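Local coordinates for protein putative cytidylyltransferase (Burkholderia pseudomallei, PDB 5X9Q) that probably catalyses the transfer of the adenylyl group of ATP to D-glycero-beta-D-manno-heptose 1-phosphate, giving ADP-D-glycero-beta-D-manno-heptose and diphosphate, at residues A[37-42]-A[64-69]; A[55-60]-A[100-105]; A[113-118]-A[136-141]; A[121-126]-A[141-146]; A[71-76]-A[87-92]. All blocks are in the same frame, centred on the assembly; numbering follows the deposited sequence.

In the fold
From the N terminus, strand 38-43 comes first. Interaction 1 pairs it with strand 65-71 and closes the loop that holds helix 50-62. Interaction 2 starts on that helix and ends at 100-105, the loop that runs into outermost strand 105-109, so it crosses interaction 1. Interaction 5 is nested inside the loop of interaction 2. It joins the short helix after strand 65-71 to the start of helix 90-98. Interactions 3 and 4 come after these along the chain and cross each other, sharing Ala141. Both use helix 138-145: interaction 3 sets it against helix 115-121, and interaction 4 against the turn into strand 125-129, the neighbour of strand 38-43.

Interaction 1 (A[37-42]-A[64-69]); sequences PVVFTN and ACLIVG
Phe40 and Ile67 meet because Phe40 CG is anti to the backbone N (chi1 -179°), while Ile67 CG2 takes the corresponding anti place on its own residue. The two side chains cross at about a right angle, with Phe40 CD2 4.0 Å from Ile67 CG2. The ring runs on past Ile67 to Gly69, where Phe40 CZ lies 4.0 Å from Gly69 CA. On the same face Ile67 CD1 reaches back to Val38 CG1 at 3.8 Å. The other face carries Val39, Leu66, Thr41 and Val68. There Val39 CG1 touches Leu66 CD1 at 3.9 Å. Thr41 CG2 lies alongside the Val68 methyls, nearest to CG1 at 3.9 Å. The hydroxyl of Thr41 is hydrogen-bonded to Tyr55 OH and to Val127 O. Backbone bonds hold the two strands in register. Val39 N donates to Cys65 O at 2.7 Å, and Ile67 N returns a bond to Val39 O at 2.7 Å. The pattern repeats with Thr41 N to Ile67 O at 2.9 Å. The strands run parallel with a 21° twist, and Phe40 and Ile67 face helix 115-121. Parallel neighbours joined through helix 50-62 form a beta-alpha-beta unit, characteristic of the Rossmann-like nucleotidyltransferase fold.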
# COMPACT_ATOMS: atom_id res chain seq x y z
N PRO A 37 1.09 10.60 21.15
CA PRO A 37 2.20 11.33 20.52
C PRO A 37 2.06 11.36 19.00
O PRO A 37 1.67 10.36 18.39
CB PRO A 37 3.43 10.52 20.94
CG PRO A 37 2.93 9.14 21.15
CD PRO A 37 1.50 9.24 21.57
N VAL A 38 2.37 12.50 18.41
CA VAL A 38 2.32 12.67 16.98
C VAL A 38 3.62 12.25 16.32
O VAL A 38 4.70 12.70 16.71
CB VAL A 38 2.00 14.12 16.62
CG1 VAL A 38 2.03 14.32 15.11
CG2 VAL A 38 0.63 14.50 17.22
N VAL A 39 3.51 11.35 15.34
CA VAL A 39 4.68 10.83 14.66
C VAL A 39 4.81 11.43 13.25
O VAL A 39 3.81 11.58 12.50
CB VAL A 39 4.62 9.31 14.58
CG1 VAL A 39 5.95 8.75 14.14
CG2 VAL A 39 4.29 8.74 15.96
N PHE A 40 6.03 11.81 12.90
CA PHE A 40 6.28 12.41 11.61
C PHE A 40 7.36 11.66 10.88
O PHE A 40 8.32 11.19 11.51
CB PHE A 40 6.70 13.87 11.75
CG PHE A 40 6.95 14.54 10.42
CD1 PHE A 40 8.18 14.44 9.78
CD2 PHE A 40 5.94 15.27 9.82
CE1 PHE A 40 8.38 15.04 8.55
CE2 PHE A 40 6.14 15.88 8.59
CZ PHE A 40 7.36 15.76 7.96
N THR A 41 7.19 11.54 9.56
CA THR A 41 8.25 11.09 8.68
C THR A 41 8.14 11.75 7.30
O THR A 41 7.09 12.27 6.93
CB THR A 41 8.24 9.57 8.53
OG1 THR A 41 9.50 9.15 8.01
CG2 THR A 41 7.13 9.12 7.57
N ASN A 42 9.20 11.71 6.51
CA ASN A 42 9.17 12.32 5.21
C ASN A 42 9.93 11.48 4.20
O ASN A 42 10.75 10.64 4.58
CB ASN A 42 9.76 13.73 5.23
CG ASN A 42 11.22 13.75 5.64
OD1 ASN A 42 12.09 14.00 4.82
ND2 ASN A 42 11.48 13.52 6.92
N ALA A 64 0.29 7.65 18.24
CA ALA A 64 -1.15 7.58 18.03
C ALA A 64 -1.56 8.16 16.67
O ALA A 64 -2.73 8.13 16.28
CB ALA A 64 -1.88 8.29 19.14
N CYS A 65 -0.61 8.72 15.96
CA CYS A 65 -0.94 9.51 14.80
C CYS A 65 0.28 9.61 13.89
O CYS A 65 1.38 9.92 14.37
CB CYS A 65 -1.41 10.89 15.26
SG CYS A 65 -1.71 11.99 13.95
N LEU A 66 0.12 9.34 12.60
CA LEU A 66 1.28 9.34 11.72
C LEU A 66 1.10 10.28 10.56
O LEU A 66 0.21 10.09 9.73
CB LEU A 66 1.56 7.94 11.20
CG LEU A 66 2.70 7.87 10.17
CD1 LEU A 66 4.03 8.36 10.76
CD2 LEU A 66 2.84 6.47 9.55
N ILE A 67 2.01 11.25 10.48
CA ILE A 67 2.04 12.21 9.39
C ILE A 67 3.23 11.94 8.48
O ILE A 67 4.35 11.74 8.96
CB ILE A 67 2.12 13.67 9.95
CG1 ILE A 67 1.03 13.91 10.99
CG2 ILE A 67 2.07 14.68 8.82
CD1 ILE A 67 1.04 15.30 11.57
N VAL A 68 2.99 11.92 7.17
CA VAL A 68 4.06 11.73 6.20
C VAL A 68 4.24 12.99 5.33
O VAL A 68 3.28 13.50 4.75
CB VAL A 68 3.79 10.52 5.31
CG1 VAL A 68 5.00 10.21 4.46
CG2 VAL A 68 3.43 9.31 6.19
N GLY A 69 5.45 13.53 5.30
CA GLY A 69 5.77 14.66 4.45
C GLY A 69 6.35 14.21 3.12
O GLY A 69 7.24 13.35 3.06

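Interaction 2 (A[55-60]-A[100-105]); sequences YLADAK and LECVDW
Helix 50-62, the connecting helix of the first beta-alpha-beta unit, sets Leu56, Ala57 and Lys60 against the loop 100-104 that leads into strand 105-109. A salt bridge joins Lys60 to Asp104. Lys60 NZ approaches Asp104 OD2 at 3.0 Å and uses the syn lone pair of that oxygen. The bond to Asp104 OD1 is weak. The lysine chain is bent at chi2 (56°), which places CD, and bent again at chi4 (-77°), which turns NZ to the carboxylate. On the way its methylene groups run past the backbone of the loop, with Lys60 CD 3.4 Å from Cys102 O. Asp104 OD2 also accepts a hydrogen bond from Leu66 N, so one oxygen serves both the helix and strand 65-71. This second bond probably helps to fix the rotation of the carboxylate. Cys102 points its side chain at the helix. Its SG lies 3.4 Å from Leu56 O and 3.7 Å from Leu56 CB. Deeper in, Leu56 and Leu100 cross at about a right angle. Their CD1 atoms are 3.4 Å apart, a tight contact, and Leu56 CD1 also touches Val103 CG2 at 4.1 Å. The second subunit reaches both sides: Glu101 of the loop forms a salt bridge with its Arg19, and Ala57 of the helix packs on its Phe17. The contact is thus helix-to-loop packing with one salt bridge, on one side of the parallel sheet of a Rossmann-like fold, where helix 50-62 meets the approach to an outermost strand.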
# COMPACT_ATOMS: atom_id res chain seq x y z
N TYR A 55 8.17 -0.07 7.46
CA TYR A 55 8.62 1.03 8.28
C TYR A 55 7.52 2.04 8.53
O TYR A 55 7.51 2.62 9.57
CB TYR A 55 9.91 1.66 7.73
CG TYR A 55 9.89 3.12 7.40
CD1 TYR A 55 9.95 4.08 8.38
CD2 TYR A 55 9.77 3.53 6.12
CE1 TYR A 55 9.90 5.42 8.06
CE2 TYR A 55 9.74 4.85 5.79
CZ TYR A 55 9.79 5.79 6.75
OH TYR A 55 9.74 7.07 6.34
N LEU A 56 6.62 2.22 7.56
CA LEU A 56 5.52 3.16 7.78
C LEU A 56 4.59 2.65 8.89
O LEU A 56 4.01 3.43 9.64
CB LEU A 56 4.73 3.37 6.48
CG LEU A 56 5.30 4.39 5.50
CD1 LEU A 56 4.32 4.67 4.38
CD2 LEU A 56 5.68 5.68 6.22
N ALA A 57 4.46 1.33 8.97
CA ALA A 57 3.62 0.64 9.95
C ALA A 57 4.22 0.67 11.35
O ALA A 57 3.51 0.97 12.31
CB ALA A 57 3.34 -0.80 9.51
N ASP A 58 5.53 0.45 11.44
CA ASP A 58 6.22 0.50 12.72
C ASP A 58 6.22 1.93 13.29
O ASP A 58 6.09 2.11 14.50
CB ASP A 58 7.66 -0.00 12.57
CG ASP A 58 7.74 -1.51 12.49
OD1 ASP A 58 6.74 -2.18 12.82
OD2 ASP A 58 8.80 -2.03 12.09
N ALA A 59 6.36 2.93 12.42
CA ALA A 59 6.36 4.32 12.87
C ALA A 59 5.00 4.61 13.48
O ALA A 59 4.91 5.22 14.56
CB ALA A 59 6.67 5.29 11.71
N LYS A 60 3.93 4.13 12.83
CA LYS A 60 2.57 4.31 13.34
C LYS A 60 2.44 3.67 14.73
O LYS A 60 1.81 4.23 15.61
CB LYS A 60 1.51 3.70 12.39
CG LYS A 60 0.08 3.80 12.93
CD LYS A 60 -0.25 5.26 13.24
CE LYS A 60 -1.64 5.45 13.88
NZ LYS A 60 -2.81 5.36 12.96
N LEU A 100 -2.67 3.88 2.38
CA LEU A 100 -2.12 3.00 3.39
C LEU A 100 -2.90 3.07 4.70
O LEU A 100 -3.25 4.15 5.19
CB LEU A 100 -0.66 3.36 3.64
CG LEU A 100 0.22 3.11 2.42
CD1 LEU A 100 1.64 3.60 2.66
CD2 LEU A 100 0.19 1.62 2.08
N GLU A 101 -3.15 1.90 5.28
CA GLU A 101 -3.88 1.81 6.53
C GLU A 101 -3.19 2.56 7.66
O GLU A 101 -3.85 3.16 8.50
CB GLU A 101 -4.06 0.35 6.96
CG GLU A 101 -4.91 0.24 8.22
CD GLU A 101 -5.28 -1.18 8.56
OE1 GLU A 101 -4.55 -2.11 8.14
OE2 GLU A 101 -6.33 -1.38 9.23
N CYS A 102 -1.87 2.49 7.71
CA CYS A 102 -1.19 3.04 8.88
C CYS A 102 -0.97 4.54 8.85
O CYS A 102 -0.67 5.12 9.88
CB CYS A 102 0.15 2.34 9.07
SG CYS A 102 1.32 2.61 7.75
N VAL A 103 -1.16 5.18 7.69
CA VAL A 103 -0.90 6.62 7.54
C VAL A 103 -2.14 7.41 7.89
O VAL A 103 -3.23 7.06 7.44
CB VAL A 103 -0.46 7.00 6.07
CG1 VAL A 103 -0.41 8.52 5.88
CG2 VAL A 103 0.88 6.40 5.69
N ASP A 104 -2.02 8.48 8.66
CA ASP A 104 -3.20 9.31 8.93
C ASP A 104 -3.26 10.58 8.08
O ASP A 104 -4.32 10.97 7.61
CB ASP A 104 -3.27 9.69 10.40
CG ASP A 104 -3.37 8.48 11.29
OD1 ASP A 104 -4.49 7.92 11.41
OD2 ASP A 104 -2.33 8.06 11.84
N TRP A 105 -2.11 11.21 7.86
CA TRP A 105 -2.11 12.48 7.15
C TRP A 105 -0.92 12.54 6.21
O TRP A 105 0.18 12.17 6.59
CB TRP A 105 -2.06 13.68 8.12
CG TRP A 105 -3.20 13.68 9.12
CD1 TRP A 105 -3.14 13.33 10.46
CD2 TRP A 105 -4.57 14.00 8.86
NE1 TRP A 105 -4.39 13.44 11.03
CE2 TRP A 105 -5.28 13.85 10.07
CE3 TRP A 105 -5.27 14.42 7.72
CZ2 TRP A 105 -6.65 14.09 10.17
CZ3 TRP A 105 -6.63 14.66 7.82
CH2 TRP A 105 -7.30 14.51 9.03

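Interaction 3 (A[113-118]-A[136-141]); sequences TPVSLI and ALPESA
The carboxylate of Glu139 turns one of its faces to Pro114 and Val115. Pro114 CG lies over Glu139 OE1 at 4.0 Å, with CD of the same ring nearly as close. Val115 CG2 is on the same side of the group, 4.1 Å from Glu139 OE2. The contact is helix-helix packing on one side of the Rossmann-like parallel sheet. It brings together the first turns of helices 115-121 and 138-145, whose N-cap positions are held by Pro114 and Leu137. Glu139 gets its shape from two torsions. CG stands between the backbone N and the carbonyl carbon (chi1 52°), and a bend at chi2 (-94°) turns CD so that the acid end rises toward the start of the other helix. The nearby N-terminal end of helix 115-121 may help to stabilise a negative charge there. Pro114 O accepts from Ile118 N at 2.8 Å, which closes that first turn. Beside the carboxylate, Val115 and Pro138 cross at about a right angle and touch at Val115 CG2 and Pro138 CB, 3.8 Å apart. One turn further on, Ile118 points at the second helix. It also packs on Phe40 and Leu126 of the sheet and on Leu142 and Val143 of helix 138-145. Leu126 also packs on Glu139, so Ile118 and Leu126 both meet the acid. The tightest touch is made by the end of the isoleucine: Ile118 CD1 sits 3.4 Å from Glu139 CB and 4.1 Å from Glu139 CG.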
# COMPACT_ATOMS: atom_id res chain seq x y z
N THR A 113 14.56 20.59 2.29
CA THR A 113 14.55 19.77 3.49
C THR A 113 13.22 19.95 4.20
O THR A 113 12.53 20.96 4.02
CB THR A 113 15.72 20.14 4.44
OG1 THR A 113 15.45 21.37 5.12
CG2 THR A 113 17.05 20.22 3.67
N PRO A 114 12.84 18.98 5.04
CA PRO A 114 11.57 19.12 5.74
C PRO A 114 11.58 19.98 7.00
O PRO A 114 10.58 19.95 7.75
CB PRO A 114 11.22 17.67 6.09
CG PRO A 114 12.51 16.88 6.00
CD PRO A 114 13.56 17.75 5.40
N VAL A 115 12.65 20.75 7.24
CA VAL A 115 12.79 21.49 8.49
C VAL A 115 11.66 22.48 8.77
O VAL A 115 11.13 22.51 9.88
CB VAL A 115 14.14 22.23 8.56
CG1 VAL A 115 14.18 23.17 9.76
CG2 VAL A 115 15.28 21.21 8.65
N SER A 116 11.28 23.31 7.81
CA SER A 116 10.22 24.27 8.12
C SER A 116 8.88 23.56 8.21
O SER A 116 7.99 24.01 8.94
CB SER A 116 10.14 25.40 7.08
OG SER A 116 9.46 24.94 5.92
N LEU A 117 8.68 22.48 7.44
CA LEU A 117 7.44 21.72 7.59
C LEU A 117 7.37 21.15 9.03
O LEU A 117 6.38 21.34 9.74
CB LEU A 117 7.32 20.60 6.56
CG LEU A 117 6.13 19.64 6.71
CD1 LEU A 117 4.76 20.32 6.67
CD2 LEU A 117 6.19 18.58 5.65
N ILE A 118 8.46 20.52 9.47
CA ILE A 118 8.52 19.92 10.79
C ILE A 118 8.35 20.95 11.90
O ILE A 118 7.75 20.66 12.95
CB ILE A 118 9.84 19.16 10.99
CG1 ILE A 118 9.81 17.90 10.13
CG2 ILE A 118 10.05 18.80 12.48
CD1 ILE A 118 11.05 17.06 10.18
N ALA A 136 23.07 13.58 12.52
CA ALA A 136 23.54 14.40 11.39
C ALA A 136 22.40 15.17 10.73
O ALA A 136 22.62 15.93 9.78
CB ALA A 136 24.26 13.53 10.37
N LEU A 137 21.18 14.95 11.21
CA LEU A 137 19.99 15.59 10.63
C LEU A 137 19.58 16.85 11.38
O LEU A 137 19.44 16.84 12.60
CB LEU A 137 18.81 14.63 10.59
CG LEU A 137 18.83 13.44 9.63
CD1 LEU A 137 17.49 12.75 9.72
CD2 LEU A 137 19.09 13.90 8.20
N PRO A 138 19.35 17.93 10.63
CA PRO A 138 18.88 19.20 11.20
C PRO A 138 17.55 19.00 11.92
O PRO A 138 17.39 19.49 13.04
CB PRO A 138 18.69 20.11 9.98
CG PRO A 138 19.37 19.42 8.85
CD PRO A 138 19.63 18.01 9.18
N GLU A 139 16.64 18.25 11.31
CA GLU A 139 15.31 18.04 11.87
C GLU A 139 15.34 17.27 13.21
O GLU A 139 14.49 17.50 14.07
CB GLU A 139 14.41 17.32 10.86
CG GLU A 139 15.00 16.05 10.30
CD GLU A 139 15.73 16.28 8.98
OE1 GLU A 139 15.59 15.44 8.06
OE2 GLU A 139 16.49 17.29 8.89
N SER A 140 16.33 16.41 13.41
CA SER A 140 16.49 15.73 14.69
C SER A 140 16.72 16.73 15.79
O SER A 140 16.12 16.66 16.87
CB SER A 140 17.67 14.77 14.67
OG SER A 140 17.48 13.74 13.72
N ALA A 141 17.61 17.68 15.51
CA ALA A 141 17.95 18.70 16.47
C ALA A 141 16.73 19.54 16.73
O ALA A 141 16.45 19.88 17.87
CB ALA A 141 19.12 19.57 15.96

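Interaction 4 (A[121-126]-A[141-146]); sequences VHPDIL and ALVRGW
His122 and Trp146 stack face to face. The imidazole and the five-membered ring of the indole have centroids 3.8 Å apart, and their planes differ by 20°. Trp146 CE2 lies over the centre of the His122 ring. In return His122 CE1 sits over the indole near Trp146 CD2, at 3.2 Å. The two side chains come from opposite directions and overlap at their rings. The opposite face of the indole is met by two backbone oxygens of its own helix end, Leu142 O and Val143 O. Trp146 CG stands between the backbone N and the carbonyl carbon (chi1 60°), and the ring lies against that last turn. At the indole edge, in its plane, Trp146 NE1 donates to Pro123 O at 3.1 Å, with a bent N-H...O angle of 138°. The ring is therefore fixed from both faces and from one edge. Next to it Pro123 CD touches Trp146 CZ2 at 3.8 Å, and Pro123 CG meets Val143 CG2 at 3.9 Å. The same methyl group, Val143 CG2, reaches Leu126 CB at 4.0 Å. Further out, His122 is the first residue to leave helix 115-121 and has positive phi. Its carbonyl oxygen accepts from Arg31. Asp124 OD2 accepts from Val38 N and ties the turn to the neighbouring strand. Pro123 and Leu126 also pack on Phe40. The contact joins the turn into strand 125-129 to the end of helix 138-145 in the beta-alpha-beta unit that goes on to strand 149-153, beside helix 115-121 and strand 38-43.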
# COMPACT_ATOMS: atom_id res chain seq x y z
N VAL A 121 4.62 21.51 11.97
CA VAL A 121 3.85 20.36 12.41
C VAL A 121 4.09 20.02 13.89
O VAL A 121 3.20 19.54 14.59
CB VAL A 121 4.21 19.15 11.54
CG1 VAL A 121 3.67 17.86 12.16
CG2 VAL A 121 3.68 19.34 10.11
N HIS A 122 5.32 20.26 14.35
CA HIS A 122 5.67 20.01 15.74
C HIS A 122 5.45 18.58 16.26
O HIS A 122 4.85 18.39 17.32
CB HIS A 122 4.95 21.00 16.64
CG HIS A 122 5.58 21.17 17.99
ND1 HIS A 122 6.55 22.12 18.24
CD2 HIS A 122 5.36 20.53 19.16
CE1 HIS A 122 6.91 22.05 19.51
NE2 HIS A 122 6.20 21.10 20.09
N PRO A 123 5.91 17.58 15.51
CA PRO A 123 5.82 16.18 15.99
C PRO A 123 6.42 15.92 17.36
O PRO A 123 7.36 16.60 17.73
CB PRO A 123 6.59 15.38 14.93
CG PRO A 123 7.65 16.34 14.45
CD PRO A 123 6.97 17.70 14.45
N ASP A 124 5.91 14.93 18.08
CA ASP A 124 6.54 14.45 19.29
C ASP A 124 7.62 13.44 18.92
O ASP A 124 8.60 13.25 19.64
CB ASP A 124 5.52 13.80 20.23
CG ASP A 124 4.39 14.74 20.58
OD1 ASP A 124 4.68 15.85 21.08
OD2 ASP A 124 3.22 14.37 20.32
N ILE A 125 7.44 12.76 17.79
CA ILE A 125 8.41 11.74 17.43
C ILE A 125 8.73 11.87 15.96
O ILE A 125 7.82 11.96 15.14
CB ILE A 125 7.89 10.31 17.73
CG1 ILE A 125 7.52 10.14 19.21
CG2 ILE A 125 8.91 9.27 17.30
CD1 ILE A 125 6.81 8.86 19.49
N LEU A 126 10.02 11.93 15.65
CA LEU A 126 10.50 12.00 14.28
C LEU A 126 11.17 10.71 13.91
O LEU A 126 12.03 10.23 14.64
CB LEU A 126 11.50 13.15 14.09
CG LEU A 126 12.18 13.04 12.72
CD1 LEU A 126 11.22 13.49 11.62
CD2 LEU A 126 13.46 13.83 12.66
N ALA A 141 17.61 17.68 15.51
CA ALA A 141 17.95 18.70 16.47
C ALA A 141 16.73 19.54 16.73
O ALA A 141 16.45 19.88 17.87
CB ALA A 141 19.12 19.57 15.96
N LEU A 142 16.00 19.86 15.66
CA LEU A 142 14.81 20.67 15.81
C LEU A 142 13.84 20.00 16.78
O LEU A 142 13.43 20.61 17.78
CB LEU A 142 14.13 20.92 14.47
CG LEU A 142 12.84 21.76 14.56
CD1 LEU A 142 13.13 23.18 15.03
CD2 LEU A 142 12.11 21.79 13.22
N VAL A 143 13.52 18.74 16.51
CA VAL A 143 12.52 18.04 17.32
C VAL A 143 12.99 17.80 18.75
O VAL A 143 12.24 18.01 19.72
CB VAL A 143 12.13 16.69 16.68
CG1 VAL A 143 11.25 15.89 17.62
CG2 VAL A 143 11.41 16.95 15.40
N ARG A 144 14.24 17.34 18.89
CA ARG A 144 14.79 17.13 20.23
C ARG A 144 14.87 18.44 20.97
O ARG A 144 14.78 18.46 22.20
CB ARG A 144 16.18 16.49 20.17
CG ARG A 144 16.18 15.05 19.77
CD ARG A 144 17.56 14.62 19.37
NE ARG A 144 17.58 13.19 19.11
CZ ARG A 144 18.58 12.55 18.52
NH1 ARG A 144 19.65 13.21 18.10
NH2 ARG A 144 18.50 11.23 18.36
N GLY A 145 15.01 19.54 20.22
CA GLY A 145 15.14 20.86 20.80
C GLY A 145 13.96 21.18 21.71
O GLY A 145 14.14 21.88 22.72
N TRP A 146 12.77 20.66 21.40
CA TRP A 146 11.64 20.91 22.29
C TRP A 146 11.27 19.67 23.10
O TRP A 146 10.16 19.60 23.60
CB TRP A 146 10.41 21.39 21.51
CG TRP A 146 9.88 20.43 20.45
CD1 TRP A 146 9.35 19.20 20.66
CD2 TRP A 146 9.81 20.67 19.04
NE1 TRP A 146 8.96 18.65 19.46
CE2 TRP A 146 9.23 19.54 18.45
CE3 TRP A 146 10.18 21.75 18.22
CZ2 TRP A 146 9.02 19.44 17.08
CZ3 TRP A 146 9.97 21.65 16.86
CH2 TRP A 146 9.40 20.50 16.30

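Interaction 5 (A[71-76]-A[87-92]); sequences NSDASV and INVQED
Asp73 OD1 is gripped by Gln90 N and by the guanidinium of Arg93. The bond from Gln90 N to Asp73 OD1 measures 2.9 Å but is bent (130°) and weak. The same N-H is straighter toward Asp73 OD2 (170°), yet that distance is 3.4 Å and the bond is also weak. The salt bridge to Arg93 is the stronger polar tie of the acid. The contact joins two helix starts of the Rossmann-like fold: the short helix 73-76, which follows strand 65-71, and helix 90-98. Val89 is the N-cap and Gln90 the first residue of helix 90-98; by meeting Gln90 N the carboxylate stands at its N-terminal end, where its negative charge is probably favoured. Ser72 is the N-cap of the first helix, and its OG accepts from Ser75 N at 3.1 Å. Arg93 also binds Asn71 O, and its NE donates to Asn88 O, so one arginine grips both sides. The first turn of helix 90-98 also reaches the second subunit, where Glu91 and Asp92 form salt bridges with its Arg50. Gln90 lies across the backbone of 71-72. Its CG is anti to the backbone N (chi1 -163°), and the chain is extended beyond it. Gln90 CG comes to 3.6 Å from Asn71 O. At the end of the chain Gln90 OE1 rests against Ser72, 3.2 Å from its CA and 3.2 Å from its CB.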
# COMPACT_ATOMS: atom_id res chain seq x y z
N ASN A 71 8.11 15.22 -0.52
CA ASN A 71 8.79 16.20 -1.38
C ASN A 71 7.99 16.50 -2.65
O ASN A 71 7.62 15.58 -3.39
CB ASN A 71 10.17 15.67 -1.76
CG ASN A 71 11.04 15.37 -0.56
OD1 ASN A 71 10.83 14.38 0.15
ND2 ASN A 71 12.06 16.19 -0.36
N SER A 72 7.80 17.79 -2.91
CA SER A 72 7.25 18.25 -4.20
C SER A 72 8.22 17.88 -5.30
O SER A 72 9.40 17.60 -5.03
CB SER A 72 7.02 19.76 -4.24
OG SER A 72 8.26 20.42 -4.44
N ASP A 73 7.73 17.89 -6.53
CA ASP A 73 8.55 17.50 -7.67
C ASP A 73 9.78 18.41 -7.80
O ASP A 73 10.90 17.92 -7.99
CB ASP A 73 7.72 17.54 -8.96
CG ASP A 73 6.55 16.54 -8.93
OD1 ASP A 73 6.73 15.43 -8.38
OD2 ASP A 73 5.45 16.89 -9.43
N ALA A 74 9.58 19.72 -7.65
CA ALA A 74 10.69 20.66 -7.71
C ALA A 74 11.67 20.34 -6.59
O ALA A 74 12.87 20.20 -6.83
CB ALA A 74 10.18 22.09 -7.58
N SER A 75 11.16 20.23 -5.37
CA SER A 75 11.98 19.91 -4.21
C SER A 75 12.82 18.65 -4.41
O SER A 75 14.00 18.62 -4.06
CB SER A 75 11.10 19.75 -2.96
OG SER A 75 11.84 19.19 -1.89
N VAL A 76 12.22 17.58 -4.94
CA VAL A 76 12.96 16.34 -5.15
C VAL A 76 14.12 16.61 -6.09
O VAL A 76 15.19 16.00 -5.99
CB VAL A 76 12.06 15.24 -5.75
CG1 VAL A 76 12.87 14.00 -6.06
CG2 VAL A 76 10.91 14.92 -4.81
N ILE A 87 9.49 9.55 -11.14
CA ILE A 87 8.62 9.16 -12.27
C ILE A 87 7.11 9.35 -12.04
O ILE A 87 6.31 9.19 -12.96
CB ILE A 87 8.87 7.70 -12.69
CG1 ILE A 87 8.40 6.74 -11.60
CG2 ILE A 87 10.34 7.48 -13.01
CD1 ILE A 87 8.29 5.30 -12.05
N ASN A 88 6.76 9.70 -10.82
CA ASN A 88 5.42 9.92 -10.39
C ASN A 88 5.41 11.30 -9.86
O ASN A 88 6.35 11.76 -9.21
CB ASN A 88 5.02 8.93 -9.30
CG ASN A 88 4.45 7.64 -9.86
OD1 ASN A 88 3.63 7.67 -10.78
ND2 ASN A 88 4.88 6.52 -9.31
N VAL A 89 4.33 11.99 -10.19
CA VAL A 89 4.12 13.36 -9.78
C VAL A 89 3.72 13.36 -8.32
O VAL A 89 3.10 12.41 -7.83
CB VAL A 89 3.04 14.05 -10.64
CG1 VAL A 89 3.52 14.20 -12.07
CG2 VAL A 89 1.74 13.27 -10.58
N GLN A 90 4.08 14.42 -7.62
CA GLN A 90 3.79 14.55 -6.21
C GLN A 90 2.38 14.23 -5.73
O GLN A 90 2.19 13.89 -4.56
CB GLN A 90 4.00 15.99 -5.74
CG GLN A 90 4.12 16.14 -4.23
CD GLN A 90 4.03 17.60 -3.81
OE1 GLN A 90 4.14 18.50 -4.65
NE2 GLN A 90 3.91 17.84 -2.52
N GLU A 91 1.39 14.32 -6.62
CA GLU A 91 0.01 14.10 -6.16
C GLU A 91 -0.17 12.59 -6.15
O GLU A 91 -0.81 12.04 -5.28
CB GLU A 91 -1.05 14.74 -7.05
CG GLU A 91 -2.46 14.58 -6.44
CD GLU A 91 -3.57 14.84 -7.44
OE1 GLU A 91 -3.37 15.64 -8.38
OE2 GLU A 91 -4.65 14.21 -7.30
N ASP A 92 0.44 11.93 -7.12
CA ASP A 92 0.36 10.50 -7.20
C ASP A 92 1.14 9.81 -6.09
O ASP A 92 0.66 8.85 -5.51
CB ASP A 92 0.82 10.04 -8.59
CG ASP A 92 -0.24 10.28 -9.65
OD1 ASP A 92 -1.23 10.99 -9.36
OD2 ASP A 92 -0.08 9.77 -10.78